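Local structure of uricase (Arthrobacter globiformis, 2YZC) at residues L153-S158 against K212-T217; L182-S187 against M245-K250. The protein catalyses the oxidation of uric acid by molecular oxygen to 5-hydroxyisourate, which is then processed further to (S)-allantoin. All coordinates share one frame; numbering follows the deposited sequence.

Interaction 1: L153-S158 against K212-T217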
loop_
_atom_site.group_PDB
_atom_site.type_symbol
_atom_site.label_atom_id
_atom_site.label_comp_id
_atom_site.label_asym_id
_atom_site.label_seq_id
_atom_site.Cartn_x
_atom_site.Cartn_y
_atom_site.Cartn_z
ATOM N N LEU A 153 -8.469 6.544 12.051
ATOM C CA LEU A 153 -8.642 7.871 12.631
ATOM C C LEU A 153 -7.396 8.253 13.429
ATOM O O LEU A 153 -7.238 7.860 14.586
ATOM C CB LEU A 153 -9.873 7.892 13.537
ATOM C CG LEU A 153 -10.156 9.195 14.287
ATOM C CD1 LEU A 153 -10.220 10.368 13.324
ATOM C CD2 LEU A 153 -11.465 9.048 15.046
ATOM N N THR A 154 -6.517 9.026 12.800
ATOM C CA THR A 154 -5.271 9.450 13.428
ATOM C C THR A 154 -5.445 10.676 14.310
ATOM O O THR A 154 -6.016 11.683 13.882
ATOM C CB THR A 154 -4.215 9.742 12.351
ATOM O OG1 THR A 154 -4.059 8.580 11.532
ATOM C CG2 THR A 154 -2.873 10.098 12.988
ATOM N N VAL A 155 -4.947 10.589 15.544
ATOM C CA VAL A 155 -5.057 11.692 16.482
ATOM C C VAL A 155 -3.713 12.018 17.111
ATOM O O VAL A 155 -2.804 11.187 17.134
ATOM C CB VAL A 155 -6.083 11.393 17.603
ATOM C CG1 VAL A 155 -7.491 11.328 17.011
ATOM C CG2 VAL A 155 -5.737 10.087 18.298
ATOM N N LEU A 156 -3.599 13.237 17.623
ATOM C CA LEU A 156 -2.356 13.683 18.225
ATOM C C LEU A 156 -2.546 14.794 19.250
ATOM O O LEU A 156 -3.348 15.715 19.051
ATOM C CB LEU A 156 -1.408 14.164 17.118
ATOM C CG LEU A 156 -0.024 14.722 17.476
ATOM C CD1 LEU A 156 0.879 14.620 16.248
ATOM C CD2 LEU A 156 -0.130 16.173 17.965
ATOM N N LYS A 157 -1.806 14.685 20.351
ATOM C CA LYS A 157 -1.811 15.696 21.406
ATOM C C LYS A 157 -0.388 16.242 21.391
ATOM O O LYS A 157 0.571 15.469 21.461
ATOM C CB LYS A 157 -2.093 15.074 22.777
ATOM C CG LYS A 157 -3.424 14.364 22.880
ATOM C CD LYS A 157 -4.198 14.791 24.120
ATOM C CE LYS A 157 -3.417 14.557 25.389
ATOM N NZ LYS A 157 -4.141 15.084 26.583
ATOM N N SER A 158 -0.251 17.561 21.287
ATOM C CA SER A 158 1.067 18.189 21.245
ATOM C C SER A 158 1.667 18.358 22.638
ATOM O O SER A 158 2.855 18.640 22.782
ATOM C CB SER A 158 0.984 19.542 20.531
ATOM O OG SER A 158 -0.096 20.315 21.019
ATOM N N LYS A 212 -13.018 12.556 22.803
ATOM C CA LYS A 212 -13.061 13.374 24.011
ATOM C C LYS A 212 -12.125 12.855 25.096
ATOM O O LYS A 212 -11.379 13.627 25.700
ATOM C CB LYS A 212 -14.490 13.436 24.556
ATOM C CG LYS A 212 -14.628 14.213 25.863
ATOM C CD LYS A 212 -16.064 14.175 26.372
ATOM C CE LYS A 212 -16.203 14.870 27.720
ATOM N NZ LYS A 212 -15.840 16.313 27.644
ATOM N N ALA A 213 -12.172 11.551 25.349
ATOM C CA ALA A 213 -11.319 10.951 26.369
ATOM C C ALA A 213 -9.854 11.059 25.963
ATOM O O ALA A 213 -8.990 11.329 26.796
ATOM C CB ALA A 213 -11.696 9.490 26.582
ATOM N N PHE A 214 -9.570 10.844 24.683
ATOM C CA PHE A 214 -8.198 10.940 24.216
ATOM C C PHE A 214 -7.660 12.358 24.430
ATOM O O PHE A 214 -6.561 12.546 24.949
ATOM C CB PHE A 214 -8.099 10.589 22.729
ATOM C CG PHE A 214 -6.738 10.857 22.144
ATOM C CD1 PHE A 214 -5.683 9.973 22.368
ATOM C CD2 PHE A 214 -6.491 12.032 21.444
ATOM C CE1 PHE A 214 -4.396 10.262 21.903
ATOM C CE2 PHE A 214 -5.209 12.334 20.974
ATOM C CZ PHE A 214 -4.159 11.447 21.206
ATOM N N ALA A 215 -8.452 13.353 24.045
ATOM C CA ALA A 215 -8.036 14.746 24.155
ATOM C C ALA A 215 -7.993 15.361 25.551
ATOM O O ALA A 215 -7.073 16.119 25.864
ATOM C CB ALA A 215 -8.911 15.609 23.251
ATOM N N GLU A 216 -8.969 15.037 26.391
ATOM C CA GLU A 216 -9.043 15.632 27.721
ATOM C C GLU A 216 -8.347 14.896 28.861
ATOM O O GLU A 216 -8.172 15.455 29.941
ATOM C CB GLU A 216 -10.508 15.883 28.076
ATOM C CG GLU A 216 -11.266 16.612 26.968
ATOM C CD GLU A 216 -12.665 17.038 27.382
ATOM O OE1 GLU A 216 -13.215 16.438 28.331
ATOM O OE2 GLU A 216 -13.220 17.963 26.747
ATOM N N THR A 217 -7.945 13.653 28.629
ATOM C CA THR A 217 -7.249 12.893 29.660
ATOM C C THR A 217 -5.783 13.307 29.695
ATOM O O THR A 217 -5.100 13.243 28.676
ATOM C CB THR A 217 -7.281 11.377 29.377
ATOM O OG1 THR A 217 -8.637 10.921 29.323
ATOM C CG2 THR A 217 -6.532 10.617 30.469
#
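Val155 and Lys157, two residues apart on the strand and both pointing at the helix, take hold of Phe214 from different directions. The valine presents one methyl to the flat of the ring: CG2 of Val155 sits 3.5 Å from the centroid of the Phe214 ring, only 13° off its normal, a CH-pi contact almost over the middle. Phe214 reaches this place because its CG lies anti to its own backbone N (chi1 172°), which sends the ring out from the helix, sliding past Val155 and Lys157 in the reverse sense to their side chains. Lys157 meets the ring obliquely, with CG 3.3 Å from Phe214 CE2. Beyond that point its chain bends at chi2 and chi3 and runs to the last turn of the helix, Lys157 CD passing 3.4 Å from Phe214 O. There Lys157 NZ finds two backbone carbonyls, lying 2.9 Å from Thr217 O and 3.2 Å from Ala215 O. Both hydrogen bonds come in from above the carbonyl planes, and Gly160 O adds a weak third. The helix dipole would probably favour a positive charge here. Thr217, the first residue to leave helical geometry, turns its OG1 back to Ala213 O at 2.6 Å.

The contact thus lays the C-terminal turn of helix 199-216 against the end of strand 143-157, their short axes 9.0 Å apart. Helices on an antiparallel sheet fit the tunnelling fold (T-fold) of the uricase family. Helix 222-236 packs on Phe214 through Thr225 and Met229, and Leu182 of strand 182-192 touches the ring too. Strand 143-157 hydrogen-bonds to 182-192 within the chain, while Val155, Leu156 and Lys157 pair antiparallel with a strand of the second subunit, carrying the sheet across the interface.

Interaction 2: L182-S187 against M245-K250. With 1AL (allantoate ion), chain I.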
loop_
_atom_site.group_PDB
_atom_site.type_symbol
_atom_site.label_atom_id
_atom_site.label_comp_id
_atom_site.label_asym_id
_atom_site.label_seq_id
_atom_site.Cartn_x
_atom_site.Cartn_y
_atom_site.Cartn_z
ATOM N N LEU A 182 1.757 12.686 21.937
ATOM C CA LEU A 182 1.105 11.382 22.010
ATOM C C LEU A 182 0.263 11.322 20.746
ATOM O O LEU A 182 -0.729 12.033 20.630
ATOM C CB LEU A 182 0.211 11.272 23.251
ATOM C CG LEU A 182 -0.570 9.955 23.367
ATOM C CD1 LEU A 182 0.403 8.788 23.451
ATOM C CD2 LEU A 182 -1.469 9.983 24.599
ATOM N N ALA A 183 0.692 10.505 19.791
ATOM C CA ALA A 183 -0.012 10.355 18.521
ATOM C C ALA A 183 -0.346 8.885 18.303
ATOM O O ALA A 183 0.473 8.007 18.579
ATOM C CB ALA A 183 0.860 10.859 17.380
ATOM N N THR A 184 -1.544 8.614 17.801
ATOM C CA THR A 184 -1.946 7.238 17.572
ATOM C C THR A 184 -2.998 7.155 16.479
ATOM O O THR A 184 -3.498 8.176 16.007
ATOM C CB THR A 184 -2.511 6.608 18.889
ATOM O OG1 THR A 184 -2.749 5.210 18.700
ATOM C CG2 THR A 184 -3.813 7.270 19.290
ATOM N N ASP A 185 -3.296 5.932 16.054
ATOM C CA ASP A 185 -4.331 5.684 15.052
ATOM C C ASP A 185 -5.409 4.979 15.854
ATOM O O ASP A 185 -5.182 3.888 16.378
ATOM C CB ASP A 185 -3.853 4.735 13.951
ATOM C CG ASP A 185 -2.781 5.337 13.080
ATOM O OD1 ASP A 185 -2.885 6.538 12.752
ATOM O OD2 ASP A 185 -1.840 4.603 12.706
ATOM N N VAL A 186 -6.570 5.597 15.981
ATOM C CA VAL A 186 -7.627 4.973 16.748
ATOM C C VAL A 186 -8.281 3.828 15.990
ATOM O O VAL A 186 -8.850 4.021 14.914
ATOM C CB VAL A 186 -8.720 5.983 17.141
ATOM C CG1 VAL A 186 -9.783 5.286 17.987
ATOM C CG2 VAL A 186 -8.105 7.145 17.913
ATOM N N SER A 187 -8.158 2.632 16.555
ATOM C CA SER A 187 -8.761 1.424 16.009
ATOM C C SER A 187 -9.529 0.871 17.194
ATOM O O SER A 187 -8.927 0.440 18.178
ATOM C CB SER A 187 -7.702 0.402 15.580
ATOM O OG SER A 187 -7.153 0.716 14.315
ATOM N N MET A 245 -9.529 -2.056 21.918
ATOM C CA MET A 245 -8.773 -1.053 21.192
ATOM C C MET A 245 -7.352 -1.520 20.939
ATOM O O MET A 245 -6.768 -2.263 21.733
ATOM C CB MET A 245 -8.756 0.261 21.969
ATOM C CG MET A 245 -10.107 0.936 22.043
ATOM S SD MET A 245 -10.121 2.291 23.223
ATOM C CE MET A 245 -10.677 1.432 24.666
ATOM N N SER A 246 -6.815 -1.074 19.809
ATOM C CA SER A 246 -5.458 -1.388 19.401
ATOM C C SER A 246 -4.898 -0.022 19.025
ATOM O O SER A 246 -5.264 0.547 17.995
ATOM C CB SER A 246 -5.470 -2.318 18.189
ATOM O OG SER A 246 -4.153 -2.681 17.824
ATOM N N LEU A 247 -4.025 0.506 19.877
ATOM C CA LEU A 247 -3.461 1.827 19.659
ATOM C C LEU A 247 -1.953 1.865 19.520
ATOM O O LEU A 247 -1.227 1.528 20.450
ATOM C CB LEU A 247 -3.857 2.752 20.811
ATOM C CG LEU A 247 -5.342 2.858 21.162
ATOM C CD1 LEU A 247 -5.518 3.810 22.329
ATOM C CD2 LEU A 247 -6.123 3.349 19.950
ATOM N N PRO A 248 -1.456 2.264 18.343
ATOM C CA PRO A 248 -0.004 2.324 18.193
ATOM C C PRO A 248 0.482 3.629 18.809
ATOM O O PRO A 248 -0.256 4.619 18.843
ATOM C CB PRO A 248 0.188 2.312 16.676
ATOM C CG PRO A 248 -1.029 3.035 16.183
ATOM C CD PRO A 248 -2.129 2.428 17.042
ATOM N N ASN A 249 1.697 3.628 19.342
ATOM C CA ASN A 249 2.243 4.861 19.871
ATOM C C ASN A 249 3.192 5.284 18.757
ATOM O O ASN A 249 4.329 4.811 18.685
ATOM C CB ASN A 249 3.022 4.642 21.164
ATOM C CG ASN A 249 3.216 5.937 21.937
ATOM O OD1 ASN A 249 3.264 7.011 21.345
ATOM N ND2 ASN A 249 3.325 5.841 23.258
ATOM N N LYS A 250 2.703 6.144 17.868
ATOM C CA LYS A 250 3.482 6.611 16.727
ATOM C C LYS A 250 4.430 7.696 17.195
ATOM O O LYS A 250 4.047 8.846 17.390
ATOM C CB LYS A 250 2.538 7.117 15.636
ATOM C CG LYS A 250 1.460 6.085 15.310
ATOM C CD LYS A 250 0.833 6.292 13.950
ATOM C CE LYS A 250 0.028 7.559 13.882
ATOM N NZ LYS A 250 -0.577 7.689 12.530
HETATM C C1 1AL I . 3.620 4.084 27.023
HETATM O O2 1AL I . 2.592 4.678 27.388
HETATM N N3 1AL I . 3.858 2.778 27.320
HETATM N N4 1AL I . 4.498 4.868 26.276
HETATM C C5 1AL I . 4.794 3.391 24.069
HETATM O O6 1AL I . 3.565 3.193 24.038
HETATM O O7 1AL I . 5.595 3.127 23.158
HETATM C C8 1AL I . 5.337 4.267 25.239
HETATM C C9 1AL I . 7.538 3.291 25.692
HETATM O O10 1AL I . 8.661 3.208 25.152
HETATM N N11 1AL I . 7.012 2.286 26.461
HETATM N N12 1AL I . 6.754 4.384 25.559
HETATM O O HOH W 1 3.197 9.230 19.965
HETATM O O HOH W 2 -4.708 1.617 14.989
#
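Thr184 turns its hydroxyl to the neighbouring strand, OG1 donating to Pro248 O at 2.6 Å, in the carbonyl plane and on a lone pair. With OG1 anti to the backbone N (chi1 -173°), Thr184 OG1 also lies against the proline ring, 3.3 Å from Pro248 CD. This is the close-packed middle of an antiparallel pair: Leu247 brings CD2 up to Asp185 O and Val186 CA, and Met226 of helix 222-236 covers that leucine. Backbone bonds secure the two ends, Lys250 N to Ala183 O at 3.0 Å and Ser246 N to Ser187 O at 3.1 Å. Between them proline has no N-H to offer, and Asp185 N is buried without a partner.

The other face, where the rest of the Pro248 ring lies with Asp185, Ser187, Ser246 and Lys250, is partly exposed, looser and charged. Here one water donates to Asp185 O and Ser246 O and also bonds Ser187 OG. The Lys250 chain, bent at chi3, crosses the Asp185 side chain at about a right angle, and Lys250 NZ forms a salt bridge to Asp185 OD1 at 2.6 Å. It arrives on the syn side, 31° out of the carboxylate plane; the same oxygen accepts from Thr154 OG1. An alanine in place of Lys250 would probably leave the Asp185 carboxylate without its countercharge.

At the far end Asn249, a residue of the allantoate pocket and probably a binder of urate, gives a 2.8 Å hydrogen bond from ND2 to allantoate O6. A second water accepts from Ala183 N and lies within donating distance of Asn249 OD1 and Lys250 O, bridging toward the amide. With OD1 on the water and ND2 on O6, the amide is probably held in one orientation, consistent with a part in placing the ligand.

In the fold
Strand 182-192 ties the two contacts together, lying between 143-157 and 240-254 in the sheet: interaction 1 is helix against strand 143-157, interaction 2 the pairing of the next two strands, 182-192 and 240-254. Interaction 1 is a buried contact, built on an aromatic ring and a lysine spent on helix-end carbonyls, next to the second subunit. Interaction 2 is only partly buried; it mixes backbone bonds and waters with a salt bridge, and reaches the allantoate pocket. Each uses a lysine, but one bonds to main-chain oxygens and the other to a carboxylate. They touch directly where Phe214 CZ packs on Leu182 O, and the backbones of Leu153 and Val186 join their strands.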